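Local coordinates for CptN Toxin (Eubacterium rectale DSM 17629, PDB 4RMO), which is the protein toxin of a type III toxin-antitoxin system, held in complex with its pseudoknotted RNA antitoxin and probably acting as an endoribonuclease in bacteriophage resistance, at residues A[75-89]-A[111-125]. Residues are numbered along the deposited sequence; the frame is centred on the assembly and turned at random. Where two conformers were deposited one is given.
With CA (calcium ion), chain Q; nucleotides of chain F.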
loop_
_atom_site.group_PDB
_atom_site.type_symbol
_atom_site.label_atom_id
_atom_site.label_comp_id
_atom_site.label_asym_id
_atom_site.label_seq_id
_atom_site.Cartn_x
_atom_site.Cartn_y
_atom_site.Cartn_z
ATOM N N HIS A 75 15.545 -13.766 -4.804
ATOM C CA HIS A 75 14.106 -13.589 -5.004
ATOM C C HIS A 75 13.748 -14.170 -6.373
ATOM O O HIS A 75 14.399 -13.881 -7.393
ATOM C CB HIS A 75 13.778 -12.113 -4.936
ATOM C CG HIS A 75 12.316 -11.818 -5.002
ATOM N ND1 HIS A 75 11.462 -12.023 -3.938
ATOM C CD2 HIS A 75 11.556 -11.321 -5.994
ATOM C CE1 HIS A 75 10.232 -11.701 -4.289
ATOM N NE2 HIS A 75 10.262 -11.275 -5.538
ATOM N N ILE A 76 12.733 -15.005 -6.381
ATOM C CA ILE A 76 12.306 -15.726 -7.569
ATOM C C ILE A 76 10.944 -15.211 -7.957
ATOM O O ILE A 76 10.023 -15.161 -7.140
ATOM C CB ILE A 76 12.246 -17.233 -7.305
ATOM C CG1 ILE A 76 13.664 -17.760 -7.122
ATOM C CG2 ILE A 76 11.601 -17.956 -8.468
ATOM C CD1 ILE A 76 13.730 -19.166 -6.612
ATOM N N VAL A 77 10.823 -14.770 -9.188
ATOM C CA VAL A 77 9.566 -14.293 -9.680
ATOM C C VAL A 77 9.428 -14.567 -11.177
ATOM O O VAL A 77 10.416 -14.670 -11.919
ATOM C CB VAL A 77 9.410 -12.791 -9.367
ATOM C CG1 VAL A 77 10.369 -11.948 -10.176
ATOM C CG2 VAL A 77 7.981 -12.322 -9.607
ATOM N N LYS A 78 8.187 -14.715 -11.617
ATOM C CA LYS A 78 7.869 -14.938 -13.016
ATOM C C LYS A 78 7.991 -13.601 -13.713
ATOM O O LYS A 78 7.308 -12.641 -13.341
ATOM C CB LYS A 78 6.437 -15.476 -13.121
ATOM C CG LYS A 78 6.215 -16.543 -14.158
ATOM C CD LYS A 78 4.780 -17.080 -14.142
ATOM C CE LYS A 78 4.655 -18.126 -13.049
ATOM N NZ LYS A 78 3.362 -18.852 -12.963
ATOM N N LEU A 79 8.817 -13.539 -14.746
ATOM C CA LEU A 79 8.921 -12.297 -15.554
ATOM C C LEU A 79 7.824 -12.245 -16.611
ATOM O O LEU A 79 7.055 -13.193 -16.783
ATOM C CB LEU A 79 10.274 -12.203 -16.241
ATOM C CG LEU A 79 11.470 -12.333 -15.306
ATOM C CD1 LEU A 79 12.742 -12.102 -16.089
ATOM C CD2 LEU A 79 11.350 -11.325 -14.168
ATOM N N ASP A 80 7.783 -11.151 -17.347
ATOM C CA ASP A 80 6.776 -10.945 -18.375
ATOM C C ASP A 80 6.942 -11.905 -19.599
ATOM O O ASP A 80 6.079 -11.941 -20.460
ATOM C CB ASP A 80 6.762 -9.478 -18.832
ATOM C CG ASP A 80 6.425 -8.500 -17.697
ATOM O OD1 ASP A 80 5.880 -8.962 -16.689
ATOM O OD2 ASP A 80 6.691 -7.298 -17.819
ATOM N N ASP A 81 8.028 -12.674 -19.656
ATOM C CA ASP A 81 8.142 -13.740 -20.619
ATOM C C ASP A 81 7.455 -15.044 -20.106
ATOM O O ASP A 81 7.581 -16.089 -20.734
ATOM C CB ASP A 81 9.625 -14.015 -20.962
ATOM C CG ASP A 81 10.450 -14.496 -19.767
ATOM O OD1 ASP A 81 9.899 -14.839 -18.685
ATOM O OD2 ASP A 81 11.699 -14.549 -19.922
ATOM N N SER A 82 6.806 -14.943 -18.936
ATOM C CA SER A 82 6.035 -16.005 -18.338
ATOM C C SER A 82 6.884 -17.134 -17.805
ATOM O O SER A 82 6.354 -18.189 -17.481
ATOM C CB SER A 82 4.964 -16.506 -19.295
ATOM O OG SER A 82 4.218 -15.389 -19.799
ATOM N N HIS A 83 8.187 -16.902 -17.620
ATOM C CA HIS A 83 9.041 -17.880 -16.953
ATOM C C HIS A 83 9.648 -17.317 -15.672
ATOM O O HIS A 83 9.844 -16.110 -15.553
ATOM C CB HIS A 83 10.143 -18.367 -17.897
ATOM C CG HIS A 83 9.605 -18.947 -19.168
ATOM N ND1 HIS A 83 9.725 -18.322 -20.390
ATOM C CD2 HIS A 83 8.886 -20.072 -19.396
ATOM C CE1 HIS A 83 9.138 -19.048 -21.324
ATOM N NE2 HIS A 83 8.616 -20.111 -20.745
ATOM N N GLU A 84 9.915 -18.226 -14.725
ATOM C CA GLU A 84 10.482 -17.894 -13.430
ATOM C C GLU A 84 11.965 -17.590 -13.553
ATOM O O GLU A 84 12.688 -18.293 -14.239
ATOM C CB GLU A 84 10.260 -19.040 -12.457
ATOM C CG GLU A 84 8.827 -19.057 -11.963
ATOM C CD GLU A 84 8.616 -20.007 -10.806
ATOM O OE1 GLU A 84 9.125 -21.151 -10.851
ATOM O OE2 GLU A 84 8.007 -19.581 -9.811
ATOM N N SER A 85 12.402 -16.525 -12.897
ATOM C CA SER A 85 13.802 -16.140 -12.843
ATOM C C SER A 85 14.229 -15.883 -11.409
ATOM O O SER A 85 13.487 -15.271 -10.644
ATOM C CB SER A 85 14.021 -14.839 -13.614
ATOM O OG SER A 85 13.669 -14.963 -14.988
ATOM N N ALA A 86 15.457 -16.284 -11.081
ATOM C CA ALA A 86 16.064 -15.976 -9.838
ATOM C C ALA A 86 16.940 -14.722 -9.918
ATOM O O ALA A 86 17.803 -14.632 -10.758
ATOM C CB ALA A 86 16.894 -17.146 -9.361
ATOM N N PHE A 87 16.678 -13.771 -9.027
ATOM C CA PHE A 87 17.407 -12.540 -8.898
ATOM C C PHE A 87 18.434 -12.813 -7.830
ATOM O O PHE A 87 18.056 -13.051 -6.684
ATOM C CB PHE A 87 16.503 -11.427 -8.434
ATOM C CG PHE A 87 15.596 -10.870 -9.504
ATOM C CD1 PHE A 87 14.542 -11.628 -10.027
ATOM C CD2 PHE A 87 15.733 -9.568 -9.922
ATOM C CE1 PHE A 87 13.697 -11.092 -10.960
ATOM C CE2 PHE A 87 14.891 -9.022 -10.851
ATOM C CZ PHE A 87 13.885 -9.792 -11.390
ATOM N N LEU A 88 19.710 -12.855 -8.203
ATOM C CA LEU A 88 20.753 -13.185 -7.248
ATOM C C LEU A 88 21.215 -11.874 -6.615
ATOM O O LEU A 88 22.268 -11.325 -6.929
ATOM C CB LEU A 88 21.894 -13.948 -7.860
ATOM C CG LEU A 88 21.594 -15.206 -8.689
ATOM C CD1 LEU A 88 22.835 -16.091 -8.871
ATOM C CD2 LEU A 88 20.435 -15.996 -8.198
ATOM N N ILE A 89 20.392 -11.390 -5.698
ATOM C CA ILE A 89 20.606 -10.102 -5.088
ATOM C C ILE A 89 21.928 -10.153 -4.300
ATOM O O ILE A 89 22.649 -9.159 -4.219
ATOM C CB ILE A 89 19.414 -9.750 -4.169
ATOM C CG1 ILE A 89 18.115 -9.843 -4.989
ATOM C CG2 ILE A 89 19.588 -8.372 -3.582
ATOM C CD1 ILE A 89 16.853 -9.408 -4.259
ATOM N N LEU A 111 12.383 -5.991 -22.390
ATOM C CA LEU A 111 11.913 -6.726 -21.232
ATOM C C LEU A 111 12.195 -5.909 -19.976
ATOM O O LEU A 111 13.291 -5.410 -19.777
ATOM C CB LEU A 111 12.610 -8.062 -21.103
ATOM C CG LEU A 111 12.031 -9.019 -20.086
ATOM C CD1 LEU A 111 10.662 -9.503 -20.523
ATOM C CD2 LEU A 111 12.933 -10.225 -19.876
ATOM N N ARG A 112 11.196 -5.773 -19.131
ATOM C CA ARG A 112 11.373 -5.079 -17.885
ATOM C C ARG A 112 10.401 -5.638 -16.830
ATOM O O ARG A 112 9.512 -6.469 -17.134
ATOM C CB ARG A 112 11.262 -3.580 -18.114
ATOM C CG ARG A 112 9.879 -3.098 -18.444
ATOM C CD ARG A 112 9.838 -1.936 -19.437
ATOM N NE ARG A 112 9.276 -2.558 -20.619
ATOM C CZ ARG A 112 8.028 -2.453 -21.058
ATOM N NH1 ARG A 112 7.152 -1.641 -20.509
ATOM N NH2 ARG A 112 7.680 -3.169 -22.103
ATOM N N LEU A 113 10.654 -5.306 -15.576
ATOM C CA LEU A 113 9.811 -5.830 -14.484
ATOM C C LEU A 113 8.643 -4.835 -14.340
ATOM O O LEU A 113 8.708 -3.912 -13.569
ATOM C CB LEU A 113 10.618 -5.983 -13.210
ATOM C CG LEU A 113 9.932 -6.744 -12.103
ATOM C CD1 LEU A 113 9.665 -8.176 -12.470
ATOM C CD2 LEU A 113 10.827 -6.701 -10.873
ATOM N N THR A 114 7.575 -5.042 -15.129
ATOM C CA THR A 114 6.444 -4.104 -15.170
ATOM C C THR A 114 5.568 -4.189 -13.927
ATOM O O THR A 114 4.942 -3.196 -13.567
ATOM C CB THR A 114 5.546 -4.375 -16.389
ATOM O OG1 THR A 114 5.158 -5.773 -16.419
ATOM C CG2 THR A 114 6.269 -4.014 -17.652
ATOM N N SER A 115 5.502 -5.366 -13.291
ATOM C CA SER A 115 4.772 -5.518 -12.034
ATOM C C SER A 115 5.435 -4.717 -10.906
ATOM O O SER A 115 6.405 -5.175 -10.289
ATOM C CB SER A 115 4.679 -6.985 -11.637
ATOM O OG SER A 115 3.851 -7.723 -12.517
ATOM N N GLU A 116 4.903 -3.533 -10.633
ATOM C CA GLU A 116 5.483 -2.665 -9.634
ATOM C C GLU A 116 5.616 -3.300 -8.264
ATOM O O GLU A 116 6.578 -3.018 -7.558
ATOM C CB GLU A 116 4.747 -1.341 -9.515
ATOM C CG GLU A 116 4.838 -0.481 -10.761
ATOM C CD GLU A 116 3.903 0.733 -10.677
ATOM O OE1 GLU A 116 4.065 1.511 -9.715
ATOM O OE2 GLU A 116 3.008 0.903 -11.528
ATOM N N HIS A 117 4.701 -4.158 -7.862
ATOM C CA HIS A 117 4.818 -4.685 -6.522
ATOM C C HIS A 117 6.028 -5.620 -6.400
ATOM O O HIS A 117 6.580 -5.785 -5.313
ATOM C CB HIS A 117 3.536 -5.413 -6.060
ATOM C CG HIS A 117 3.396 -6.796 -6.614
ATOM N ND1 HIS A 117 2.912 -7.044 -7.890
ATOM C CD2 HIS A 117 3.676 -8.003 -6.074
ATOM C CE1 HIS A 117 2.937 -8.344 -8.116
ATOM N NE2 HIS A 117 3.380 -8.949 -7.026
ATOM N N ALA A 118 6.401 -6.291 -7.490
ATOM C CA ALA A 118 7.560 -7.188 -7.465
ATOM C C ALA A 118 8.825 -6.318 -7.465
ATOM O O ALA A 118 9.748 -6.593 -6.712
ATOM C CB ALA A 118 7.568 -8.136 -8.641
ATOM N N ALA A 119 8.848 -5.271 -8.275
ATOM C CA ALA A 119 9.982 -4.396 -8.301
ATOM C C ALA A 119 10.252 -3.820 -6.923
ATOM O O ALA A 119 11.414 -3.682 -6.505
ATOM C CB ALA A 119 9.761 -3.263 -9.292
ATOM N N LYS A 120 9.181 -3.404 -6.244
ATOM C CA LYS A 120 9.294 -2.786 -4.929
ATOM C C LYS A 120 9.854 -3.758 -3.914
ATOM O O LYS A 120 10.742 -3.420 -3.141
ATOM C CB LYS A 120 7.941 -2.250 -4.475
ATOM C CG LYS A 120 7.964 -1.624 -3.111
ATOM C CD LYS A 120 6.572 -1.132 -2.712
ATOM C CE LYS A 120 6.378 -1.183 -1.198
ATOM N NZ LYS A 120 5.232 -0.346 -0.764
ATOM N N GLU A 121 9.402 -4.990 -3.955
ATOM C CA GLU A 121 9.929 -5.968 -3.033
ATOM C C GLU A 121 11.431 -6.228 -3.294
ATOM O O GLU A 121 12.202 -6.469 -2.368
ATOM C CB GLU A 121 9.124 -7.256 -3.134
ATOM C CG GLU A 121 9.124 -8.054 -1.847
ATOM C CD GLU A 121 8.413 -9.400 -1.949
ATOM O OE1 GLU A 121 7.583 -9.595 -2.895
ATOM O OE2 GLU A 121 8.724 -10.266 -1.094
ATOM N N ILE A 122 11.815 -6.273 -4.560
ATOM C CA ILE A 122 13.182 -6.545 -4.947
ATOM C C ILE A 122 14.060 -5.362 -4.538
ATOM O O ILE A 122 15.156 -5.554 -4.045
ATOM C CB ILE A 122 13.322 -6.850 -6.460
ATOM C CG1 ILE A 122 12.887 -8.319 -6.707
ATOM C CG2 ILE A 122 14.768 -6.694 -6.937
ATOM C CD1 ILE A 122 12.542 -8.628 -8.137
ATOM N N GLU A 123 13.576 -4.157 -4.746
ATOM C CA GLU A 123 14.310 -2.972 -4.360
ATOM C C GLU A 123 14.581 -2.991 -2.827
ATOM O O GLU A 123 15.689 -2.683 -2.379
ATOM C CB GLU A 123 13.593 -1.689 -4.846
ATOM C CG GLU A 123 14.208 -1.045 -6.139
ATOM C CD GLU A 123 13.812 -1.610 -7.576
ATOM O OE1 GLU A 123 13.566 -2.868 -7.847
ATOM O OE2 GLU A 123 13.802 -0.733 -8.499
ATOM N N GLN A 124 13.592 -3.381 -2.043
ATOM C CA GLN A 124 13.789 -3.414 -0.598
ATOM C C GLN A 124 14.804 -4.436 -0.232
ATOM O O GLN A 124 15.616 -4.206 0.680
ATOM C CB GLN A 124 12.485 -3.669 0.173
ATOM C CG GLN A 124 11.584 -2.423 0.190
ATOM C CD GLN A 124 10.194 -2.659 0.828
ATOM O OE1 GLN A 124 9.935 -3.702 1.445
ATOM N NE2 GLN A 124 9.322 -1.659 0.713
ATOM N N LYS A 125 14.728 -5.585 -0.866
ATOM C CA LYS A 125 15.648 -6.652 -0.538
ATOM C C LYS A 125 17.057 -6.208 -0.876
ATOM O O LYS A 125 17.995 -6.498 -0.146
ATOM C CB LYS A 125 15.252 -7.919 -1.271
ATOM C CG LYS A 125 14.077 -8.591 -0.632
ATOM C CD LYS A 125 13.670 -9.859 -1.339
ATOM C CE LYS A 125 12.420 -10.472 -0.716
ATOM N NZ LYS A 125 12.369 -11.919 -1.006
HETATM CA CA CA Q . 3.459 -9.456 -16.581
ATOM P P G F 13 -3.674 -7.185 -17.869
ATOM O OP1 G F 13 -4.739 -6.926 -18.871
ATOM O OP2 G F 13 -3.378 -8.568 -17.461
ATOM O "O5'" G F 13 -2.402 -6.442 -18.461
ATOM C "C5'" G F 13 -1.079 -6.835 -18.055
ATOM C "C4'" G F 13 -0.115 -5.767 -18.460
ATOM O "O4'" G F 13 -0.278 -4.655 -17.561
ATOM C "C3'" G F 13 1.365 -6.139 -18.388
ATOM O "O3'" G F 13 1.763 -6.733 -19.632
ATOM C "C2'" G F 13 2.022 -4.789 -18.172
ATOM O "O2'" G F 13 2.138 -4.108 -19.405
ATOM C "C1'" G F 13 0.993 -4.069 -17.300
ATOM N N9 G F 13 1.238 -4.126 -15.861
ATOM C C8 G F 13 1.142 -5.211 -15.021
ATOM N N7 G F 13 1.397 -4.916 -13.775
ATOM C C5 G F 13 1.655 -3.549 -13.794
ATOM C C6 G F 13 2.000 -2.663 -12.745
ATOM O O6 G F 13 2.158 -2.917 -11.533
ATOM N N1 G F 13 2.173 -1.363 -13.212
ATOM C C2 G F 13 2.021 -0.966 -14.518
ATOM N N2 G F 13 2.265 0.322 -14.781
ATOM N N3 G F 13 1.729 -1.786 -15.507
ATOM C C4 G F 13 1.527 -3.047 -15.072
ATOM P P A F 14 2.803 -7.956 -19.667
ATOM O OP1 A F 14 2.157 -9.113 -20.282
ATOM O OP2 A F 14 3.434 -8.141 -18.301
ATOM O "O5'" A F 14 3.911 -7.401 -20.662
ATOM C "C5'" A F 14 4.678 -6.240 -20.311
ATOM C "C4'" A F 14 5.544 -5.825 -21.472
ATOM O "O4'" A F 14 6.387 -6.945 -21.860
ATOM C "C3'" A F 14 4.763 -5.498 -22.728
ATOM O "O3'" A F 14 4.297 -4.166 -22.756
ATOM C "C2'" A F 14 5.795 -5.761 -23.816
ATOM O "O2'" A F 14 6.687 -4.682 -23.971
ATOM C "C1'" A F 14 6.507 -6.990 -23.267
ATOM N N9 A F 14 5.992 -8.281 -23.756
ATOM C C8 A F 14 5.600 -9.396 -23.052
ATOM N N7 A F 14 5.282 -10.415 -23.816
ATOM C C5 A F 14 5.513 -9.948 -25.106
ATOM C C6 A F 14 5.395 -10.558 -26.378
ATOM N N6 A F 14 4.966 -11.803 -26.561
ATOM N N1 A F 14 5.745 -9.831 -27.462
ATOM C C2 A F 14 6.151 -8.568 -27.278
ATOM N N3 A F 14 6.325 -7.892 -26.135
ATOM C C4 A F 14 5.987 -8.651 -25.078
ATOM P P U F 42 6.460 -16.620 -30.751
ATOM O OP1 U F 42 6.940 -16.311 -32.127
ATOM O OP2 U F 42 6.186 -17.995 -30.289
ATOM O "O5'" U F 42 7.550 -16.034 -29.755
ATOM C "C5'" U F 42 7.901 -14.625 -29.770
ATOM C "C4'" U F 42 8.722 -14.285 -28.546
ATOM O "O4'" U F 42 7.942 -14.571 -27.345
ATOM C "C3'" U F 42 10.017 -15.082 -28.403
ATOM O "O3'" U F 42 11.066 -14.310 -27.867
ATOM C "C2'" U F 42 9.658 -16.134 -27.375
ATOM O "O2'" U F 42 10.774 -16.600 -26.672
ATOM C "C1'" U F 42 8.734 -15.336 -26.472
ATOM N N1 U F 42 7.871 -16.183 -25.638
ATOM C C2 U F 42 7.976 -15.997 -24.282
ATOM O O2 U F 42 8.711 -15.160 -23.794
ATOM N N3 U F 42 7.192 -16.828 -23.516
ATOM C C4 U F 42 6.327 -17.805 -23.961
ATOM O O4 U F 42 5.696 -18.476 -23.141
ATOM C C5 U F 42 6.275 -17.945 -25.389
ATOM C C6 U F 42 7.035 -17.149 -26.160
HETATM O O HOH W 1 8.571 -6.638 -19.849
HETATM O O HOH W 2 6.672 -8.171 -14.254
HETATM O O HOH W 3 3.435 -7.455 -15.181
HETATM O O HOH W 4 3.141 -11.286 -18.203
HETATM O O HOH W 5 1.102 -9.359 -16.881
HETATM O O HOH W 6 3.368 -10.330 -14.252
#
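The Phe87 ring carries Ile122 CD1 over the centre of one face, 3.6 Å from its centroid: a CH-pi contact. Edge-to-face packing with Tyr33 of strand 32-37 also holds this ring. Beside it, the His75 ring meets Ile122 CG1 through its CD2, and at its edge Lys125 NZ donates to ND1 at 3.1 Å, 23° out of the ring plane. Because His75 CG lies anti to the backbone N (chi1 -175°), the ring reaches from the strand to helix 116-134. Cys71 O takes a second bond from the ammonium of Lys125. Val77 reaches Ala118 and Ile122 of the helix, while Leu79 packs on Leu113 just before it. Strand 75-78 runs nearly antiparallel to helix 116-125, with axes 10.2 Å apart.

At the turn the chemistry becomes polar. The two oxygens of Asp80 divide the work: OD1 binds calcium at 2.5 Å, while OD2 accepts from Thr114 OG1 at 2.6 Å on its syn side, 24° out of the carboxylate plane. Calcium also takes OP2 of A14 in RNA chain F at 2.2 Å, with four waters completing six ligands; of these, water 3 donates to Thr114 OG1. The Arg112 guanidinium has Thr114 CG2 over one face and O2' of A14 at its edge, and its NE donates to His110 O. Glu116 reads the Watson-Crick edge of G13, OE2 accepting from N1 at 2.9 Å and the backbone N donating to O6. With ND1 accepting from Lys125 NZ, a neutral His75 would probably carry its proton on NE2; the metal probably offsets repulsion between carboxylate and phosphate, and the joining of turn to helix start probably sets how Asp80 and Glu116 meet neighbouring A14 and G13.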